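Local atomic coordinates of oxidoreductase (Azotobacter vinelandii, PDB entry 7D5M), a protein that binds NAD+ and, as an inositol dehydrogenase homologue of the Gfo/Idh/MocA family, probably carries out NAD-dependent oxidation or reduction of a polyol or sugar-like substrate. Residues A[139-144]-A[338-343]; A[23-28]-A[331-336]; A[12-17]-A[32-37]; A[27-32]-A[87-92]. All blocks are in the same frame, centred on the assembly; numbering follows the deposited sequence.

Interaction 1: residues A[139-144]-A[338-343]. With NAD (nicotinamide-adenine-dinucleotide), chain B.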
# COMPACT_ATOMS: atom_id res chain seq x y z
N GLY A 139 7.07 -16.84 32.04
CA GLY A 139 6.71 -16.11 30.81
C GLY A 139 7.49 -16.67 29.64
O GLY A 139 8.62 -17.15 29.85
N VAL A 140 6.91 -16.63 28.44
CA VAL A 140 7.62 -17.00 27.19
C VAL A 140 7.49 -15.82 26.22
O VAL A 140 6.38 -15.28 26.08
CB VAL A 140 7.08 -18.33 26.62
CG1 VAL A 140 7.78 -18.71 25.33
CG2 VAL A 140 7.20 -19.44 27.64
N THR A 141 8.59 -15.41 25.59
CA THR A 141 8.64 -14.12 24.84
C THR A 141 8.11 -14.32 23.42
O THR A 141 8.84 -14.04 22.45
CB THR A 141 10.03 -13.47 24.96
OG1 THR A 141 11.03 -14.46 24.95
CG2 THR A 141 10.18 -12.68 26.24
N TYR A 142 6.83 -14.70 23.31
CA TYR A 142 6.04 -14.55 22.07
C TYR A 142 5.65 -13.07 21.97
O TYR A 142 4.49 -12.70 22.22
CB TYR A 142 4.83 -15.48 22.10
CG TYR A 142 5.15 -16.93 21.90
CD1 TYR A 142 5.72 -17.40 20.73
CD2 TYR A 142 4.84 -17.86 22.88
CE1 TYR A 142 5.99 -18.75 20.54
CE2 TYR A 142 5.11 -19.21 22.71
CZ TYR A 142 5.67 -19.66 21.53
OH TYR A 142 5.94 -20.98 21.33
N GLY A 143 6.64 -12.23 21.68
CA GLY A 143 6.61 -10.78 21.89
C GLY A 143 5.55 -10.11 21.05
O GLY A 143 5.00 -9.11 21.50
N TYR A 144 5.26 -10.65 19.87
CA TYR A 144 4.30 -10.01 18.92
C TYR A 144 2.91 -9.98 19.54
O TYR A 144 2.10 -9.12 19.18
CB TYR A 144 4.31 -10.73 17.57
CG TYR A 144 5.69 -10.76 16.96
CD1 TYR A 144 6.21 -9.64 16.34
CD2 TYR A 144 6.50 -11.87 17.09
CE1 TYR A 144 7.49 -9.64 15.80
CE2 TYR A 144 7.79 -11.89 16.57
CZ TYR A 144 8.28 -10.76 15.93
OH TYR A 144 9.54 -10.75 15.41
N TYR A 338 5.44 -6.09 31.69
CA TYR A 338 4.75 -5.53 32.89
C TYR A 338 3.75 -6.58 33.39
O TYR A 338 3.57 -6.68 34.61
CB TYR A 338 4.12 -4.15 32.67
CG TYR A 338 2.71 -4.15 32.14
CD1 TYR A 338 1.65 -4.55 32.94
CD2 TYR A 338 2.44 -3.72 30.86
CE1 TYR A 338 0.35 -4.57 32.45
CE2 TYR A 338 1.15 -3.73 30.36
CZ TYR A 338 0.10 -4.15 31.16
OH TYR A 338 -1.18 -4.16 30.67
N ARG A 339 3.14 -7.37 32.49
CA ARG A 339 2.20 -8.44 32.90
C ARG A 339 2.98 -9.53 33.63
O ARG A 339 2.48 -10.07 34.65
CB ARG A 339 1.43 -8.98 31.70
CG ARG A 339 0.41 -8.00 31.15
CD ARG A 339 -0.26 -8.62 29.94
NE ARG A 339 -1.45 -7.91 29.49
CZ ARG A 339 -1.45 -6.77 28.83
NH1 ARG A 339 -0.30 -6.15 28.57
NH2 ARG A 339 -2.60 -6.22 28.44
N PHE A 340 4.16 -9.90 33.12
CA PHE A 340 5.05 -10.86 33.81
C PHE A 340 5.30 -10.38 35.24
O PHE A 340 5.15 -11.19 36.18
CB PHE A 340 6.38 -11.07 33.08
CG PHE A 340 6.29 -11.67 31.69
CD1 PHE A 340 5.25 -12.50 31.33
CD2 PHE A 340 7.29 -11.42 30.76
CE1 PHE A 340 5.18 -13.05 30.06
CE2 PHE A 340 7.22 -11.97 29.49
CZ PHE A 340 6.17 -12.79 29.15
N ALA A 341 5.68 -9.11 35.42
CA ALA A 341 5.99 -8.52 36.75
C ALA A 341 4.73 -8.57 37.63
O ALA A 341 4.83 -8.98 38.79
CB ALA A 341 6.51 -7.11 36.59
N MET A 342 3.58 -8.17 37.11
CA MET A 342 2.32 -8.21 37.92
C MET A 342 2.02 -9.65 38.36
O MET A 342 1.59 -9.84 39.51
CB MET A 342 1.14 -7.64 37.14
CG MET A 342 1.25 -6.15 36.94
SD MET A 342 -0.14 -5.47 36.01
CE MET A 342 -1.40 -5.41 37.28
N ALA A 343 2.22 -10.64 37.48
CA ALA A 343 1.91 -12.06 37.76
C ALA A 343 2.86 -12.58 38.84
O ALA A 343 2.40 -13.29 39.77
CB ALA A 343 2.02 -12.88 36.49
PA NAD B . 22.78 -14.94 20.14
O1A NAD B . 23.71 -16.04 19.73
O2A NAD B . 22.71 -13.67 19.35
O5B NAD B . 23.07 -14.58 21.68
C5B NAD B . 23.44 -15.59 22.66
C4B NAD B . 23.93 -14.88 23.90
O4B NAD B . 23.96 -15.78 25.03
C3B NAD B . 25.35 -14.31 23.80
O3B NAD B . 25.44 -13.11 24.57
C2B NAD B . 26.19 -15.45 24.41
O2B NAD B . 27.45 -15.06 24.89
C1B NAD B . 25.27 -15.83 25.56
N9A NAD B . 25.47 -17.17 26.09
C8A NAD B . 25.60 -18.33 25.36
N7A NAD B . 25.70 -19.40 26.10
C5A NAD B . 25.62 -18.93 27.40
C6A NAD B . 25.65 -19.59 28.65
N6A NAD B . 25.75 -20.92 28.78
N1A NAD B . 25.53 -18.83 29.76
C2A NAD B . 25.43 -17.50 29.61
N3A NAD B . 25.37 -16.77 28.50
C4A NAD B . 25.48 -17.55 27.41
O3 NAD B . 21.27 -15.51 20.22
PN NAD B . 19.86 -14.72 20.07
O1N NAD B . 19.52 -14.57 18.61
O2N NAD B . 19.91 -13.49 20.93
O5D NAD B . 18.83 -15.77 20.69
C5D NAD B . 18.92 -16.21 22.05
C4D NAD B . 17.60 -16.87 22.36
O4D NAD B . 16.54 -15.92 22.11
C3D NAD B . 17.28 -18.09 21.49
O3D NAD B . 16.58 -19.05 22.25
C2D NAD B . 16.41 -17.50 20.37
O2D NAD B . 15.53 -18.45 19.79
C1D NAD B . 15.62 -16.45 21.16
N1N NAD B . 15.09 -15.32 20.34
C2N NAD B . 13.75 -14.99 20.45
C3N NAD B . 13.20 -13.98 19.66
C7N NAD B . 11.78 -13.57 19.95
O7N NAD B . 11.25 -13.95 21.00
N7N NAD B . 11.16 -12.80 19.06
C4N NAD B . 14.00 -13.39 18.67
C5N NAD B . 15.34 -13.75 18.57
C6N NAD B . 15.89 -14.60 19.51
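Val140 O sits at the rim of the Phe340 ring and also takes a backbone bond. Tyr142 N donates to Val140 O at 2.9 Å, a weak bond that closes an inverse gamma turn centred on Thr141. Phe340 CZ lies 4.0 Å from Val140 O, which is near the ring plane. Over one face of the ring stands the CA of Gly139, a CH-pi contact 3.9 Å from the ring centroid and 28° off its normal. The closest pair is Gly139 CA to Phe340 CE1 at 3.5 Å, toward one side of the ring. Phe340 has CG beside its backbone N (chi1 -63°), which swings the ring from the helix onto the end of strand 138-140. Thr141 CG2 meets the edge of the same ring, 4.5 Å from Phe340 CE2. Thr141 OG1 is turned to Glu114, its hydrogen-bonding partner. Beyond the ring, a second inverse gamma turn at Tyr142 carries a weak bond from Gly143 N to Thr141 O, which lies 2.8 Å from O7N of the NAD carboxamide. The ring is thus held by C-H and van der Waals contacts, while the two turns engage Val140 O and Thr141 O in weak backbone bonds, the latter beside the nicotinamide.

Interaction 2: residues A[23-28]-A[331-336]. With NAD (nicotinamide-adenine-dinucleotide), chain B.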
# COMPACT_ATOMS: atom_id res chain seq x y z
N SER A 23 24.76 -10.13 21.58
CA SER A 23 23.51 -10.90 21.35
C SER A 23 22.52 -10.11 20.48
O SER A 23 22.53 -8.87 20.50
CB SER A 23 22.86 -11.32 22.64
OG SER A 23 22.33 -10.19 23.32
N GLN A 24 21.65 -10.83 19.76
CA GLN A 24 20.56 -10.20 18.98
C GLN A 24 19.45 -9.72 19.93
O GLN A 24 18.89 -8.62 19.70
CB GLN A 24 19.96 -11.19 17.98
CG GLN A 24 20.94 -11.65 16.91
CD GLN A 24 20.21 -12.40 15.82
OE1 GLN A 24 19.46 -13.35 16.07
NE2 GLN A 24 20.39 -11.95 14.59
N ILE A 25 19.08 -10.53 20.92
CA ILE A 25 17.78 -10.34 21.63
C ILE A 25 17.98 -9.78 23.04
O ILE A 25 16.96 -9.40 23.65
CB ILE A 25 16.95 -11.65 21.62
CG1 ILE A 25 15.44 -11.36 21.55
CG2 ILE A 25 17.29 -12.55 22.80
CD1 ILE A 25 15.02 -10.53 20.35
N GLY A 26 19.21 -9.75 23.56
CA GLY A 26 19.46 -9.31 24.95
C GLY A 26 18.85 -7.94 25.21
O GLY A 26 18.19 -7.74 26.26
N TYR A 27 19.02 -7.00 24.28
CA TYR A 27 18.63 -5.59 24.52
C TYR A 27 17.11 -5.46 24.68
O TYR A 27 16.65 -4.76 25.61
CB TYR A 27 19.13 -4.66 23.42
CG TYR A 27 18.66 -3.25 23.67
CD1 TYR A 27 19.13 -2.55 24.77
CD2 TYR A 27 17.65 -2.68 22.91
CE1 TYR A 27 18.66 -1.28 25.06
CE2 TYR A 27 17.18 -1.41 23.19
CZ TYR A 27 17.68 -0.71 24.27
OH TYR A 27 17.22 0.54 24.56
N ILE A 28 16.31 -6.07 23.81
CA ILE A 28 14.84 -5.88 23.88
C ILE A 28 14.31 -6.46 25.20
O ILE A 28 13.39 -5.86 25.79
CB ILE A 28 14.09 -6.40 22.64
CG1 ILE A 28 12.62 -5.99 22.71
CG2 ILE A 28 14.25 -7.91 22.46
CD1 ILE A 28 11.91 -6.03 21.38
N GLU A 331 7.15 -1.75 22.41
CA GLU A 331 5.91 -1.57 23.20
C GLU A 331 5.26 -2.94 23.43
O GLU A 331 4.86 -3.22 24.56
CB GLU A 331 4.95 -0.61 22.49
CG GLU A 331 5.33 0.84 22.70
CD GLU A 331 6.67 1.25 22.11
OE1 GLU A 331 7.61 1.56 22.90
OE2 GLU A 331 6.78 1.23 20.87
N ALA A 332 5.16 -3.75 22.39
CA ALA A 332 4.61 -5.13 22.48
C ALA A 332 5.37 -5.88 23.58
O ALA A 332 4.73 -6.50 24.47
CB ALA A 332 4.71 -5.83 21.15
N TRP A 333 6.69 -5.85 23.55
CA TRP A 333 7.50 -6.58 24.57
C TRP A 333 7.29 -5.98 25.96
O TRP A 333 7.26 -6.75 26.94
CB TRP A 333 8.98 -6.60 24.20
CG TRP A 333 9.34 -7.67 23.23
CD1 TRP A 333 8.90 -7.85 21.96
CD2 TRP A 333 10.30 -8.71 23.49
NE1 TRP A 333 9.51 -8.95 21.40
CE2 TRP A 333 10.37 -9.49 22.32
CE3 TRP A 333 11.08 -9.05 24.60
CZ2 TRP A 333 11.20 -10.60 22.23
CZ3 TRP A 333 11.91 -10.15 24.50
CH2 TRP A 333 11.95 -10.92 23.34
N SER A 334 7.20 -4.65 26.04
CA SER A 334 6.94 -3.93 27.32
C SER A 334 5.58 -4.35 27.89
O SER A 334 5.46 -4.50 29.12
CB SER A 334 7.03 -2.45 27.16
OG SER A 334 8.32 -2.07 26.70
N ASN A 335 4.59 -4.55 27.02
CA ASN A 335 3.22 -4.97 27.41
C ASN A 335 3.26 -6.39 28.00
O ASN A 335 2.53 -6.64 28.96
CB ASN A 335 2.26 -4.84 26.23
CG ASN A 335 2.08 -3.40 25.83
OD1 ASN A 335 2.28 -2.51 26.66
ND2 ASN A 335 1.72 -3.15 24.57
N LEU A 336 4.10 -7.28 27.48
CA LEU A 336 4.25 -8.63 28.10
C LEU A 336 4.98 -8.49 29.43
O LEU A 336 4.53 -9.11 30.41
CB LEU A 336 5.04 -9.56 27.18
CG LEU A 336 4.40 -9.92 25.84
CD1 LEU A 336 5.05 -11.19 25.32
CD2 LEU A 336 2.89 -10.06 25.92
PA NAD B . 22.78 -14.94 20.14
O1A NAD B . 23.71 -16.04 19.73
O2A NAD B . 22.71 -13.67 19.35
O5B NAD B . 23.07 -14.58 21.68
C5B NAD B . 23.44 -15.59 22.66
C4B NAD B . 23.93 -14.88 23.90
O4B NAD B . 23.96 -15.78 25.03
C3B NAD B . 25.35 -14.31 23.80
O3B NAD B . 25.44 -13.11 24.57
C2B NAD B . 26.19 -15.45 24.41
O2B NAD B . 27.45 -15.06 24.89
C1B NAD B . 25.27 -15.83 25.56
N9A NAD B . 25.47 -17.17 26.09
C8A NAD B . 25.60 -18.33 25.36
N7A NAD B . 25.70 -19.40 26.10
C5A NAD B . 25.62 -18.93 27.40
C6A NAD B . 25.65 -19.59 28.65
N6A NAD B . 25.75 -20.92 28.78
N1A NAD B . 25.53 -18.83 29.76
C2A NAD B . 25.43 -17.50 29.61
N3A NAD B . 25.37 -16.77 28.50
C4A NAD B . 25.48 -17.55 27.41
O3 NAD B . 21.27 -15.51 20.22
PN NAD B . 19.86 -14.72 20.07
O1N NAD B . 19.52 -14.57 18.61
O2N NAD B . 19.91 -13.49 20.93
O5D NAD B . 18.83 -15.77 20.69
C5D NAD B . 18.92 -16.21 22.05
C4D NAD B . 17.60 -16.87 22.36
O4D NAD B . 16.54 -15.92 22.11
C3D NAD B . 17.28 -18.09 21.49
O3D NAD B . 16.58 -19.05 22.25
C2D NAD B . 16.41 -17.50 20.37
O2D NAD B . 15.53 -18.45 19.79
C1D NAD B . 15.62 -16.45 21.16
N1N NAD B . 15.09 -15.32 20.34
C2N NAD B . 13.75 -14.99 20.45
C3N NAD B . 13.20 -13.98 19.66
C7N NAD B . 11.78 -13.57 19.95
O7N NAD B . 11.25 -13.95 21.00
N7N NAD B . 11.16 -12.80 19.06
C4N NAD B . 14.00 -13.39 18.67
C5N NAD B . 15.34 -13.75 18.57
C6N NAD B . 15.89 -14.60 19.51
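Apolar packing joins Ile28 and Ile25 to the indole of Trp333. Ile28 holds CG1 anti to its backbone N (chi1 -172°) and runs on extended, which lays the branch across the indole. Its CD1 is 3.5 Å from the centroid of the five-membered ring, only 9° off the normal, a well-centred CH-pi contact. CG2 of the same residue reaches the six-membered part, 3.8 Å from Trp333 CZ3. Ile25 approaches the far end obliquely, with its CG1 3.9 Å from Trp333 CH2. The same branch also meets the cofactor: Ile25 CD1 is 3.5 Å from C4N of the nicotinamide. The carboxamide carbon C7N of NAD lies at the edge of the indole, in its plane.

The hydrogen bonds use backbone N-H groups of residues 24 to 26. Gln24 N donates to NAD O2A and Ile25 N to NAD O2N, both at 3.1 Å. Ser23 OG gives the turn a weak cap by accepting from Gly26 N at 3.2 Å.

The N-H groups of Gln24 and Ile25, just before helix 26-34, hold the pyrophosphate, where the helix dipole probably helps. Ile25 and Trp333, the latter from the C-terminal domain, border the nicotinamide end, and Ile28 backs the indole.

Interaction 3: residues A[12-17]-A[32-37]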
# COMPACT_ATOMS: atom_id res chain seq x y z
N ILE A 12 10.64 -5.96 40.45
CA ILE A 12 11.12 -7.36 40.67
C ILE A 12 12.65 -7.34 40.57
O ILE A 12 13.19 -6.83 39.57
CB ILE A 12 10.50 -8.33 39.65
CG1 ILE A 12 8.96 -8.33 39.63
CG2 ILE A 12 11.06 -9.73 39.84
CD1 ILE A 12 8.30 -8.79 40.90
N ARG A 13 13.34 -7.89 41.56
CA ARG A 13 14.82 -8.02 41.51
C ARG A 13 15.16 -9.08 40.46
O ARG A 13 14.63 -10.21 40.56
CB ARG A 13 15.37 -8.31 42.91
CG ARG A 13 15.10 -7.19 43.91
CD ARG A 13 15.76 -7.44 45.25
NE ARG A 13 15.41 -8.72 45.86
CZ ARG A 13 14.38 -8.95 46.67
NH1 ARG A 13 13.54 -7.98 47.00
NH2 ARG A 13 14.18 -10.16 47.15
N TRP A 14 15.98 -8.73 39.48
CA TRP A 14 16.04 -9.45 38.19
C TRP A 14 17.47 -9.68 37.71
O TRP A 14 18.35 -8.82 37.91
CB TRP A 14 15.19 -8.67 37.18
CG TRP A 14 15.06 -9.25 35.81
CD1 TRP A 14 14.49 -10.44 35.44
CD2 TRP A 14 15.42 -8.58 34.59
NE1 TRP A 14 14.52 -10.57 34.07
CE2 TRP A 14 15.08 -9.44 33.52
CE3 TRP A 14 16.03 -7.35 34.30
CZ2 TRP A 14 15.33 -9.10 32.19
CZ3 TRP A 14 16.27 -7.02 32.98
CH2 TRP A 14 15.92 -7.88 31.95
N ALA A 15 17.67 -10.81 37.03
CA ALA A 15 18.92 -11.19 36.35
C ALA A 15 18.59 -11.65 34.93
O ALA A 15 17.45 -12.08 34.64
CB ALA A 15 19.61 -12.28 37.11
N MET A 16 19.61 -11.60 34.08
CA MET A 16 19.59 -12.28 32.76
C MET A 16 20.66 -13.36 32.77
O MET A 16 21.71 -13.19 33.43
CB MET A 16 19.84 -11.29 31.63
CG MET A 16 18.66 -10.39 31.39
SD MET A 16 18.80 -9.56 29.79
CE MET A 16 18.41 -10.92 28.69
N VAL A 17 20.36 -14.46 32.08
CA VAL A 17 21.38 -15.45 31.63
C VAL A 17 21.41 -15.36 30.11
O VAL A 17 20.34 -15.53 29.48
CB VAL A 17 21.08 -16.87 32.12
CG1 VAL A 17 22.20 -17.83 31.76
CG2 VAL A 17 20.82 -16.90 33.61
N ALA A 32 12.32 -3.73 27.64
CA ALA A 32 10.94 -4.03 28.05
C ALA A 32 10.87 -4.23 29.58
O ALA A 32 9.90 -3.75 30.19
CB ALA A 32 10.45 -5.26 27.32
N ALA A 33 11.82 -4.94 30.16
CA ALA A 33 11.80 -5.32 31.60
C ALA A 33 12.01 -4.08 32.49
O ALA A 33 11.32 -3.94 33.52
CB ALA A 33 12.84 -6.38 31.86
N LEU A 34 12.91 -3.17 32.10
CA LEU A 34 13.31 -2.03 32.95
C LEU A 34 12.28 -0.91 32.84
O LEU A 34 12.23 -0.04 33.73
CB LEU A 34 14.71 -1.58 32.54
CG LEU A 34 15.81 -2.63 32.72
CD1 LEU A 34 17.12 -2.10 32.18
CD2 LEU A 34 15.95 -3.04 34.18
N ARG A 35 11.46 -0.95 31.80
CA ARG A 35 10.47 0.11 31.52
C ARG A 35 9.42 0.15 32.64
O ARG A 35 9.00 -0.93 33.13
CB ARG A 35 9.81 -0.13 30.17
CG ARG A 35 9.14 1.11 29.61
CD ARG A 35 8.58 0.76 28.25
NE ARG A 35 8.20 1.93 27.48
CZ ARG A 35 7.85 1.89 26.20
NH1 ARG A 35 7.78 0.73 25.57
NH2 ARG A 35 7.51 3.01 25.58
N ASP A 36 9.02 1.36 33.05
CA ASP A 36 7.84 1.58 33.92
C ASP A 36 8.01 0.86 35.27
O ASP A 36 7.00 0.43 35.84
CB ASP A 36 6.55 1.10 33.26
CG ASP A 36 6.32 1.67 31.87
OD1 ASP A 36 6.79 2.80 31.63
OD2 ASP A 36 5.69 0.98 31.05
N GLN A 37 9.24 0.74 35.75
CA GLN A 37 9.53 0.26 37.13
C GLN A 37 9.08 -1.20 37.28
O GLN A 37 8.69 -1.57 38.41
CB GLN A 37 8.80 1.14 38.16
CG GLN A 37 8.95 2.64 37.93
CD GLN A 37 8.21 3.45 38.97
OE1 GLN A 37 8.65 3.58 40.11
NE2 GLN A 37 7.05 3.99 38.60
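Trp14 extends from strand 12-16 and lays one face of its indole against Ala33 of helix 26-34. Its CG is anti to the backbone N (chi1 -178°), which throws the indole off the sheet toward the helix. The second torsion, 63°, then turns the ring plane so that its face, and not its rim, is offered to the alanine. Ala33 CB stands 3.7 Å from the centroid of the six-membered ring, 21° off the normal, a CH-pi contact. The methyl is displaced toward the outer end of the indole, where its nearest atom is Trp14 CH2 at 3.4 Å. The packing here is close.

Leu34 adds a looser touch. Its CB is not directed at the strand, but the extended side chain carries its end nearer. This brings Leu34 CD2 within 4.2 Å of Trp14 CZ3, with the two side chains crossing at about a right angle.

The polar end of the indole is settled elsewhere: Trp14 NE1 is hydrogen-bonded to Ser89 OG on strand 87-91. The contact pins the first strand to the helix of the opening beta-alpha-beta unit of the Rossmann fold. Strand 39-45 completes the unit, with Phe39 and Leu41 packed beside the same side chains, and Tyr337 of helix 329-349 touches Ala33.

Interaction 4: residues A[27-32]-A[87-92]. With NAD (nicotinamide-adenine-dinucleotide), chain B.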
# COMPACT_ATOMS: atom_id res chain seq x y z
N TYR A 27 19.02 -7.00 24.28
CA TYR A 27 18.63 -5.59 24.52
C TYR A 27 17.11 -5.46 24.68
O TYR A 27 16.65 -4.76 25.61
CB TYR A 27 19.13 -4.66 23.42
CG TYR A 27 18.66 -3.25 23.67
CD1 TYR A 27 19.13 -2.55 24.77
CD2 TYR A 27 17.65 -2.68 22.91
CE1 TYR A 27 18.66 -1.28 25.06
CE2 TYR A 27 17.18 -1.41 23.19
CZ TYR A 27 17.68 -0.71 24.27
OH TYR A 27 17.22 0.54 24.56
N ILE A 28 16.31 -6.07 23.81
CA ILE A 28 14.84 -5.88 23.88
C ILE A 28 14.31 -6.46 25.20
O ILE A 28 13.39 -5.86 25.79
CB ILE A 28 14.09 -6.40 22.64
CG1 ILE A 28 12.62 -5.99 22.71
CG2 ILE A 28 14.25 -7.91 22.46
CD1 ILE A 28 11.91 -6.03 21.38
N HIS A 29 14.90 -7.54 25.72
CA HIS A 29 14.55 -8.04 27.07
C HIS A 29 14.69 -6.92 28.10
O HIS A 29 13.74 -6.70 28.88
CB HIS A 29 15.40 -9.24 27.48
CG HIS A 29 14.91 -10.52 26.88
ND1 HIS A 29 13.97 -11.31 27.52
CD2 HIS A 29 15.21 -11.14 25.72
CE1 HIS A 29 13.73 -12.37 26.77
NE2 HIS A 29 14.48 -12.29 25.67
N ARG A 30 15.85 -6.27 28.14
CA ARG A 30 16.15 -5.22 29.14
C ARG A 30 15.27 -3.99 28.87
O ARG A 30 14.77 -3.40 29.83
CB ARG A 30 17.63 -4.87 29.12
CG ARG A 30 18.52 -5.99 29.64
CD ARG A 30 19.98 -5.56 29.74
NE ARG A 30 20.57 -5.24 28.45
CZ ARG A 30 21.11 -6.12 27.62
NH1 ARG A 30 21.12 -7.41 27.92
NH2 ARG A 30 21.63 -5.72 26.47
N SER A 31 15.16 -3.58 27.62
CA SER A 31 14.34 -2.39 27.26
C SER A 31 12.93 -2.56 27.83
O SER A 31 12.42 -1.63 28.47
CB SER A 31 14.35 -2.17 25.77
OG SER A 31 13.84 -0.88 25.46
N ALA A 32 12.32 -3.73 27.64
CA ALA A 32 10.94 -4.03 28.05
C ALA A 32 10.87 -4.23 29.58
O ALA A 32 9.90 -3.75 30.19
CB ALA A 32 10.45 -5.26 27.32
N ALA A 87 13.64 -13.20 40.06
CA ALA A 87 13.29 -13.65 38.70
C ALA A 87 14.50 -13.55 37.78
O ALA A 87 15.44 -12.77 38.04
CB ALA A 87 12.11 -12.86 38.20
N VAL A 88 14.48 -14.36 36.72
CA VAL A 88 15.59 -14.44 35.74
C VAL A 88 15.00 -14.59 34.34
O VAL A 88 14.05 -15.38 34.17
CB VAL A 88 16.57 -15.57 36.11
CG1 VAL A 88 15.90 -16.93 36.16
CG2 VAL A 88 17.78 -15.59 35.18
N SER A 89 15.53 -13.83 33.39
CA SER A 89 15.23 -14.01 31.95
C SER A 89 16.33 -14.84 31.30
O SER A 89 17.53 -14.51 31.47
CB SER A 89 15.03 -12.69 31.28
OG SER A 89 13.82 -12.13 31.74
N VAL A 90 15.92 -15.86 30.54
CA VAL A 90 16.85 -16.83 29.89
C VAL A 90 16.90 -16.49 28.39
O VAL A 90 15.91 -16.71 27.68
CB VAL A 90 16.41 -18.28 30.15
CG1 VAL A 90 17.33 -19.28 29.48
CG2 VAL A 90 16.27 -18.57 31.64
N ALA A 91 18.02 -15.95 27.93
CA ALA A 91 18.21 -15.49 26.54
C ALA A 91 19.46 -16.14 25.96
O ALA A 91 20.15 -15.50 25.16
CB ALA A 91 18.29 -13.99 26.49
N THR A 92 19.73 -17.38 26.37
CA THR A 92 20.86 -18.19 25.85
C THR A 92 20.39 -18.87 24.58
O THR A 92 19.22 -18.80 24.21
CB THR A 92 21.33 -19.19 26.90
OG1 THR A 92 20.18 -19.95 27.29
CG2 THR A 92 21.96 -18.54 28.11
PA NAD B . 22.78 -14.94 20.14
O1A NAD B . 23.71 -16.04 19.73
O2A NAD B . 22.71 -13.67 19.35
O5B NAD B . 23.07 -14.58 21.68
C5B NAD B . 23.44 -15.59 22.66
C4B NAD B . 23.93 -14.88 23.90
O4B NAD B . 23.96 -15.78 25.03
C3B NAD B . 25.35 -14.31 23.80
O3B NAD B . 25.44 -13.11 24.57
C2B NAD B . 26.19 -15.45 24.41
O2B NAD B . 27.45 -15.06 24.89
C1B NAD B . 25.27 -15.83 25.56
N9A NAD B . 25.47 -17.17 26.09
C8A NAD B . 25.60 -18.33 25.36
N7A NAD B . 25.70 -19.40 26.10
C5A NAD B . 25.62 -18.93 27.40
C6A NAD B . 25.65 -19.59 28.65
N6A NAD B . 25.75 -20.92 28.78
N1A NAD B . 25.53 -18.83 29.76
C2A NAD B . 25.43 -17.50 29.61
N3A NAD B . 25.37 -16.77 28.50
C4A NAD B . 25.48 -17.55 27.41
O3 NAD B . 21.27 -15.51 20.22
PN NAD B . 19.86 -14.72 20.07
O1N NAD B . 19.52 -14.57 18.61
O2N NAD B . 19.91 -13.49 20.93
O5D NAD B . 18.83 -15.77 20.69
C5D NAD B . 18.92 -16.21 22.05
C4D NAD B . 17.60 -16.87 22.36
O4D NAD B . 16.54 -15.92 22.11
C3D NAD B . 17.28 -18.09 21.49
O3D NAD B . 16.58 -19.05 22.25
C2D NAD B . 16.41 -17.50 20.37
O2D NAD B . 15.53 -18.45 19.79
C1D NAD B . 15.62 -16.45 21.16
N1N NAD B . 15.09 -15.32 20.34
C2N NAD B . 13.75 -14.99 20.45
C3N NAD B . 13.20 -13.98 19.66
C7N NAD B . 11.78 -13.57 19.95
O7N NAD B . 11.25 -13.95 21.00
N7N NAD B . 11.16 -12.80 19.06
C4N NAD B . 14.00 -13.39 18.67
C5N NAD B . 15.34 -13.75 18.57
C6N NAD B . 15.89 -14.60 19.51
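This contact lies in the core of the Rossmann fold, where helix 26-34 crosses one face of the parallel sheet and meets strand 87-91, next to the NAD pocket. Of residues 27-32, His29 alone touches residues 87-92. Its CG lies beside the backbone N (chi1 -80°), and the imidazole leans over the strand, meeting Ser89 and Ala91, two residues apart on the same side of it. Both approaches are oblique to the ring. Ser89 CB is 4.1 Å from His29 ND1, and Ala91 CB is 4.3 Å from His29 NE2. These are van der Waals touches of carbon against nitrogen.

The imidazole is instead fixed by two hydrogen bonds to other parts of the chain. His29 ND1 pairs with Tyr337 OH, and His29 NE2 with Glu114 OE2; Glu114 is an NADH-binding residue. Tyr337 OH also bonds Ser89 OG, so one phenol ties helix residue and strand residue together. The two bonds, one at each nitrogen, hold the ring against rotation.

At the end of the strand the backbone turns to the cofactor. Ala91 O comes within 3.4 Å of C5D of NAD, on the nicotinamide ribose. The next carbonyl, Thr92 O, is closer, 3.1 Å from C4D of the same ribose. The Thr92 methyl works on the other half of the cofactor: its CG2 is 3.7 Å from both C4A and C5A, the two carbons shared by the fused adenine rings.

In the fold
Helix 26-34 serves interactions 2, 3 and 4, and helix 329-349 serves interactions 1 and 2. Interactions 2 and 4 are about 7 Å apart between centres, as are interactions 3 and 4. Trp333 CZ3 of interaction 2 lies 3.5 Å from His29 NE2 of interaction 4 and also 3.5 Å from Thr141 CG2 of interaction 1. Trp333 and Thr141 border the nicotinamide end of the NAD pocket, with His29 behind them. Interaction 3 is more remote, with Trp14 about 12 Å from the cofactor, yet Arg35 NH1 of its 32-37 segment forms a salt bridge of 2.8 Å to Glu331 OE1 of interaction 2. Helix 329-349 is thereby joined to the Rossmann domain at several points.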